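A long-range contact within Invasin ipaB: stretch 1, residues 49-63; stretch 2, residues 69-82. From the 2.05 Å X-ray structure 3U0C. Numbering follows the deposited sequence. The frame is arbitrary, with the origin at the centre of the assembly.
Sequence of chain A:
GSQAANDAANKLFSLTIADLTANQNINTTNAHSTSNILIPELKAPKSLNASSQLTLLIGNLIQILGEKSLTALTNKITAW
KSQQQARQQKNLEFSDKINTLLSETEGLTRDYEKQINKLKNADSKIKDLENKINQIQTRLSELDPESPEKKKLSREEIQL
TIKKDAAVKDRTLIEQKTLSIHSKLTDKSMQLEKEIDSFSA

Stretch 1 49-63: NASSQLTLLIGNLIQ
Stretch 2, residues 69-82: SLTALTNKITAWKS

Two helical segments of Invasin ipaB, 50-63 and 71-82, lie side by side and nearly antiparallel: their N-to-C directions differ by 169° and their axes approach to 11.2 Å. Both are regular α-helix, with phi near -60° and psi near -45°, held by i to i+4 backbone hydrogen bonds such as Ile58 N to Leu54 O (3.0 Å) and Ile77 N to Leu73 O (2.8 Å). Leu70, at phi -124° and psi 12°, is the N-cap of the second helix, and its O accepts from Thr74 N at 2.8 Å. The register is set by CA-CA pairs: Ser51 with Lys81 at 7.0 Å, Leu54 with Ile77 at 8.1 Å, Ile58 with Thr74 at 7.3 Å and Ile62 with Leu70 at 7.1 Å. As one helix rises the other descends, and the two stretches bury 548 Å² between them, both sides summed.

Leu54 and Ile58, one turn apart, cover the most surface, 67 Å² each, followed by Ile77 with 62 Å². All three point their CA-to-CB bonds toward the other helix. Leu54 (chi1 t, chi2 p) places CD2 against two partners, 3.7 Å from Ile77 CG2 and 3.9 Å from Trp80 CE3. The same methyl sits over one face of the indole, 4.3 Å from the centroid of the six-membered ring and 25° off its normal, a CH-pi contact, largely dispersive, between a methyl group and the pi cloud. Trp80 (chi1 t, chi2 93°) carries its ring across to the first helix, leaning toward that helix's N-terminal end, so that CZ3 comes 4.0 Å from Ser51 CA and CH2 4.4 Å from Ala50 CB.

Ile77 (chi1 m, chi2 t) reaches both Leu54 and Ile58: besides touching Leu54 through CG2, it brings CD1 to 3.5 Å from Ile58 CB, a tight van der Waals fit. Ile58 (chi1 t, chi2 p) directs CD1 to Leu73 CD2 at 4.0 Å and to Leu70 CD1 at 4.4 Å. The contacts of Ile58 with Ile77, Leu73 and Leu70 are apolar van der Waals contacts; apart from them, its CG1 lies 4.2 Å from Thr74 OG1. Leu70 (chi1 m, chi2 t) closes this end of the interface: its CD1 is also 4.0 Å from Leu61 CB and 4.1 Å from Ile62 CG1. The CA-to-CB bond of Ile62 points sideways, but with chi1 m and chi2 t its end comes nearer, and CD1 lies 3.9 Å from Thr74 OG1.

Polar bonding across the helices gathers at the other end, around Lys81. Its CA-to-CB bond also points sideways, yet the chain (chi1 m, chi2 t, chi3 146°, chi4 p) carries the ammonium group to the first helix. Lys81 NZ donates to Thr55 OG1 at 3.2 Å and, more weakly, to Ser51 OG at 3.4 Å. Thr55 OG1 (chi1 m) acts as acceptor and donor at once: it accepts from Lys81 NZ through a lone pair while its own proton goes to Ser51 O at 2.7 Å.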

# COMPACT_ATOMS: atom_id res chain seq x y z
N ASN A 49 35.75 7.06 18.73
CA ASN A 49 35.04 8.07 17.96
C ASN A 49 36.00 8.79 16.99
O ASN A 49 36.82 9.60 17.41
CB ASN A 49 34.38 9.06 18.93
CG ASN A 49 33.45 10.03 18.24
OD1 ASN A 49 33.85 11.10 17.81
ND2 ASN A 49 32.18 9.66 18.14
N ALA A 50 35.90 8.47 15.69
CA ALA A 50 36.85 8.96 14.69
C ALA A 50 37.02 10.47 14.71
O ALA A 50 38.15 11.00 14.58
CB ALA A 50 36.44 8.51 13.30
N SER A 51 35.89 11.16 14.86
CA SER A 51 35.87 12.61 14.84
C SER A 51 36.67 13.21 15.99
O SER A 51 37.43 14.15 15.79
CB SER A 51 34.44 13.13 14.88
OG SER A 51 34.39 14.54 14.88
N SER A 52 36.50 12.67 17.19
CA SER A 52 37.19 13.21 18.35
C SER A 52 38.68 12.90 18.24
O SER A 52 39.52 13.77 18.47
CB SER A 52 36.61 12.69 19.66
OG SER A 52 36.98 11.35 19.89
N GLN A 53 39.00 11.67 17.84
CA GLN A 53 40.39 11.32 17.61
C GLN A 53 41.05 12.25 16.59
O GLN A 53 42.16 12.73 16.80
CB GLN A 53 40.55 9.86 17.19
CG GLN A 53 40.09 8.86 18.24
CD GLN A 53 40.93 8.89 19.50
OE1 GLN A 53 41.85 8.08 19.66
NE2 GLN A 53 40.60 9.79 20.42
N LEU A 54 40.35 12.50 15.49
CA LEU A 54 40.82 13.41 14.45
C LEU A 54 41.09 14.82 15.01
O LEU A 54 42.08 15.45 14.66
CB LEU A 54 39.84 13.46 13.28
CG LEU A 54 40.24 14.36 12.11
CD1 LEU A 54 41.56 13.89 11.53
CD2 LEU A 54 39.16 14.39 11.04
N THR A 55 40.19 15.29 15.87
CA THR A 55 40.37 16.59 16.50
C THR A 55 41.67 16.61 17.32
O THR A 55 42.42 17.58 17.31
CB THR A 55 39.19 16.97 17.41
OG1 THR A 55 37.95 16.66 16.76
CG2 THR A 55 39.20 18.46 17.72
N LEU A 56 41.93 15.51 18.02
CA LEU A 56 43.12 15.41 18.83
C LEU A 56 44.34 15.40 17.94
O LEU A 56 45.35 16.05 18.24
CB LEU A 56 43.07 14.15 19.70
CG LEU A 56 41.97 14.21 20.76
CD1 LEU A 56 41.73 12.85 21.38
CD2 LEU A 56 42.29 15.27 21.83
N LEU A 57 44.25 14.67 16.83
CA LEU A 57 45.37 14.54 15.92
C LEU A 57 45.79 15.88 15.32
O LEU A 57 46.96 16.27 15.38
CB LEU A 57 45.05 13.54 14.82
CG LEU A 57 46.10 13.39 13.72
CD1 LEU A 57 47.48 13.18 14.31
CD2 LEU A 57 45.71 12.23 12.80
N ILE A 58 44.84 16.58 14.73
CA ILE A 58 45.15 17.84 14.10
C ILE A 58 45.60 18.86 15.16
O ILE A 58 46.50 19.66 14.92
CB ILE A 58 43.99 18.38 13.26
CG1 ILE A 58 44.48 19.55 12.40
CG2 ILE A 58 42.82 18.78 14.15
CD1 ILE A 58 45.73 19.26 11.61
N GLY A 59 44.98 18.80 16.34
CA GLY A 59 45.40 19.61 17.47
C GLY A 59 46.86 19.36 17.79
O GLY A 59 47.64 20.30 17.90
N ASN A 60 47.22 18.09 17.91
CA ASN A 60 48.59 17.68 18.19
C ASN A 60 49.58 18.14 17.11
O ASN A 60 50.64 18.69 17.42
CB ASN A 60 48.66 16.16 18.34
CG ASN A 60 49.86 15.70 19.16
OD1 ASN A 60 50.95 16.27 19.07
ND2 ASN A 60 49.66 14.67 19.97
N LEU A 61 49.24 17.91 15.85
CA LEU A 61 50.08 18.32 14.74
C LEU A 61 50.30 19.84 14.78
O LEU A 61 51.42 20.31 14.62
CB LEU A 61 49.50 17.89 13.38
CG LEU A 61 49.43 16.38 13.05
CD1 LEU A 61 48.72 16.11 11.73
CD2 LEU A 61 50.80 15.75 13.03
N ILE A 62 49.23 20.59 14.98
CA ILE A 62 49.30 22.04 15.03
C ILE A 62 50.23 22.55 16.15
O ILE A 62 50.97 23.52 15.98
CB ILE A 62 47.90 22.66 15.18
CG1 ILE A 62 47.14 22.56 13.85
CG2 ILE A 62 47.98 24.09 15.66
CD1 ILE A 62 45.84 23.35 13.83
N GLN A 63 50.17 21.87 17.30
CA GLN A 63 51.03 22.16 18.45
C GLN A 63 52.48 22.32 18.08
O GLN A 63 53.14 23.29 18.47
CB GLN A 63 50.93 21.01 19.45
CG GLN A 63 51.82 21.13 20.65
CD GLN A 63 51.31 20.28 21.79
OE1 GLN A 63 51.37 19.04 21.73
NE2 GLN A 63 50.76 20.93 22.82
N SER A 69 50.96 26.42 8.46
CA SER A 69 51.40 25.43 7.48
C SER A 69 50.36 24.33 7.26
O SER A 69 50.50 23.50 6.36
CB SER A 69 52.75 24.84 7.87
OG SER A 69 52.78 24.57 9.26
N LEU A 70 49.31 24.32 8.08
CA LEU A 70 48.34 23.22 8.06
C LEU A 70 46.92 23.71 7.82
O LEU A 70 45.96 22.96 7.98
CB LEU A 70 48.40 22.46 9.38
CG LEU A 70 49.64 21.60 9.59
CD1 LEU A 70 49.69 21.06 11.00
CD2 LEU A 70 49.65 20.49 8.56
N THR A 71 46.80 24.97 7.43
CA THR A 71 45.50 25.57 7.22
C THR A 71 44.63 24.74 6.25
O THR A 71 43.42 24.61 6.44
CB THR A 71 45.67 27.01 6.70
OG1 THR A 71 46.75 27.05 5.76
CG2 THR A 71 46.03 27.96 7.86
N ALA A 72 45.26 24.19 5.23
CA ALA A 72 44.56 23.47 4.17
C ALA A 72 43.98 22.17 4.71
O ALA A 72 42.83 21.82 4.44
CB ALA A 72 45.52 23.15 3.06
N LEU A 73 44.80 21.45 5.47
CA LEU A 73 44.36 20.23 6.12
C LEU A 73 43.23 20.57 7.12
O LEU A 73 42.19 19.91 7.14
CB LEU A 73 45.54 19.54 6.79
CG LEU A 73 45.34 18.20 7.50
CD1 LEU A 73 44.69 17.18 6.60
CD2 LEU A 73 46.69 17.70 8.05
N THR A 74 43.45 21.62 7.91
CA THR A 74 42.46 22.09 8.87
C THR A 74 41.10 22.31 8.21
O THR A 74 40.04 21.99 8.75
CB THR A 74 42.91 23.41 9.52
OG1 THR A 74 44.02 23.16 10.39
CG2 THR A 74 41.80 24.03 10.32
N ASN A 75 41.15 22.89 7.02
CA ASN A 75 39.96 23.20 6.27
C ASN A 75 39.33 21.93 5.74
O ASN A 75 38.12 21.77 5.79
CB ASN A 75 40.31 24.14 5.12
CG ASN A 75 40.52 25.56 5.59
OD1 ASN A 75 40.04 25.95 6.66
ND2 ASN A 75 41.23 26.35 4.79
N LYS A 76 40.16 21.02 5.24
CA LYS A 76 39.65 19.74 4.80
C LYS A 76 38.94 19.00 5.94
O LYS A 76 37.88 18.41 5.73
CB LYS A 76 40.76 18.90 4.18
CG LYS A 76 41.24 19.48 2.88
CD LYS A 76 42.31 18.63 2.25
CE LYS A 76 42.61 19.14 0.87
NZ LYS A 76 43.74 18.41 0.28
N ILE A 77 39.53 19.05 7.13
CA ILE A 77 38.96 18.40 8.30
C ILE A 77 37.58 18.97 8.66
O ILE A 77 36.68 18.23 9.04
CB ILE A 77 39.89 18.49 9.52
CG1 ILE A 77 41.12 17.60 9.29
CG2 ILE A 77 39.15 18.09 10.78
CD1 ILE A 77 42.23 17.84 10.28
N THR A 78 37.42 20.28 8.56
CA THR A 78 36.13 20.91 8.80
C THR A 78 35.07 20.36 7.82
O THR A 78 33.95 20.02 8.23
CB THR A 78 36.21 22.44 8.66
OG1 THR A 78 37.22 22.95 9.54
CG2 THR A 78 34.88 23.08 9.02
N ALA A 79 35.43 20.26 6.55
CA ALA A 79 34.52 19.74 5.53
C ALA A 79 34.10 18.32 5.87
O ALA A 79 32.91 17.99 5.87
CB ALA A 79 35.19 19.77 4.16
N TRP A 80 35.09 17.49 6.17
CA TRP A 80 34.86 16.11 6.55
C TRP A 80 33.87 16.00 7.70
O TRP A 80 32.95 15.20 7.65
CB TRP A 80 36.19 15.46 6.96
CG TRP A 80 36.07 14.03 7.34
CD1 TRP A 80 36.23 12.95 6.53
CD2 TRP A 80 35.75 13.51 8.64
NE1 TRP A 80 36.04 11.79 7.24
CE2 TRP A 80 35.75 12.11 8.54
CE3 TRP A 80 35.47 14.10 9.87
CZ2 TRP A 80 35.48 11.28 9.62
CZ3 TRP A 80 35.20 13.28 10.95
CH2 TRP A 80 35.21 11.89 10.82
N LYS A 81 34.08 16.81 8.73
CA LYS A 81 33.21 16.83 9.91
C LYS A 81 31.79 17.14 9.48
O LYS A 81 30.86 16.48 9.90
CB LYS A 81 33.69 17.89 10.91
CG LYS A 81 34.85 17.45 11.81
CD LYS A 81 35.43 18.65 12.56
CE LYS A 81 35.93 18.27 13.94
NZ LYS A 81 36.56 16.93 13.90
N SER A 82 31.67 18.16 8.64
CA SER A 82 30.38 18.60 8.14
C SER A 82 29.67 17.49 7.37
O SER A 82 28.51 17.20 7.63
CB SER A 82 30.55 19.82 7.25
OG SER A 82 29.41 19.99 6.44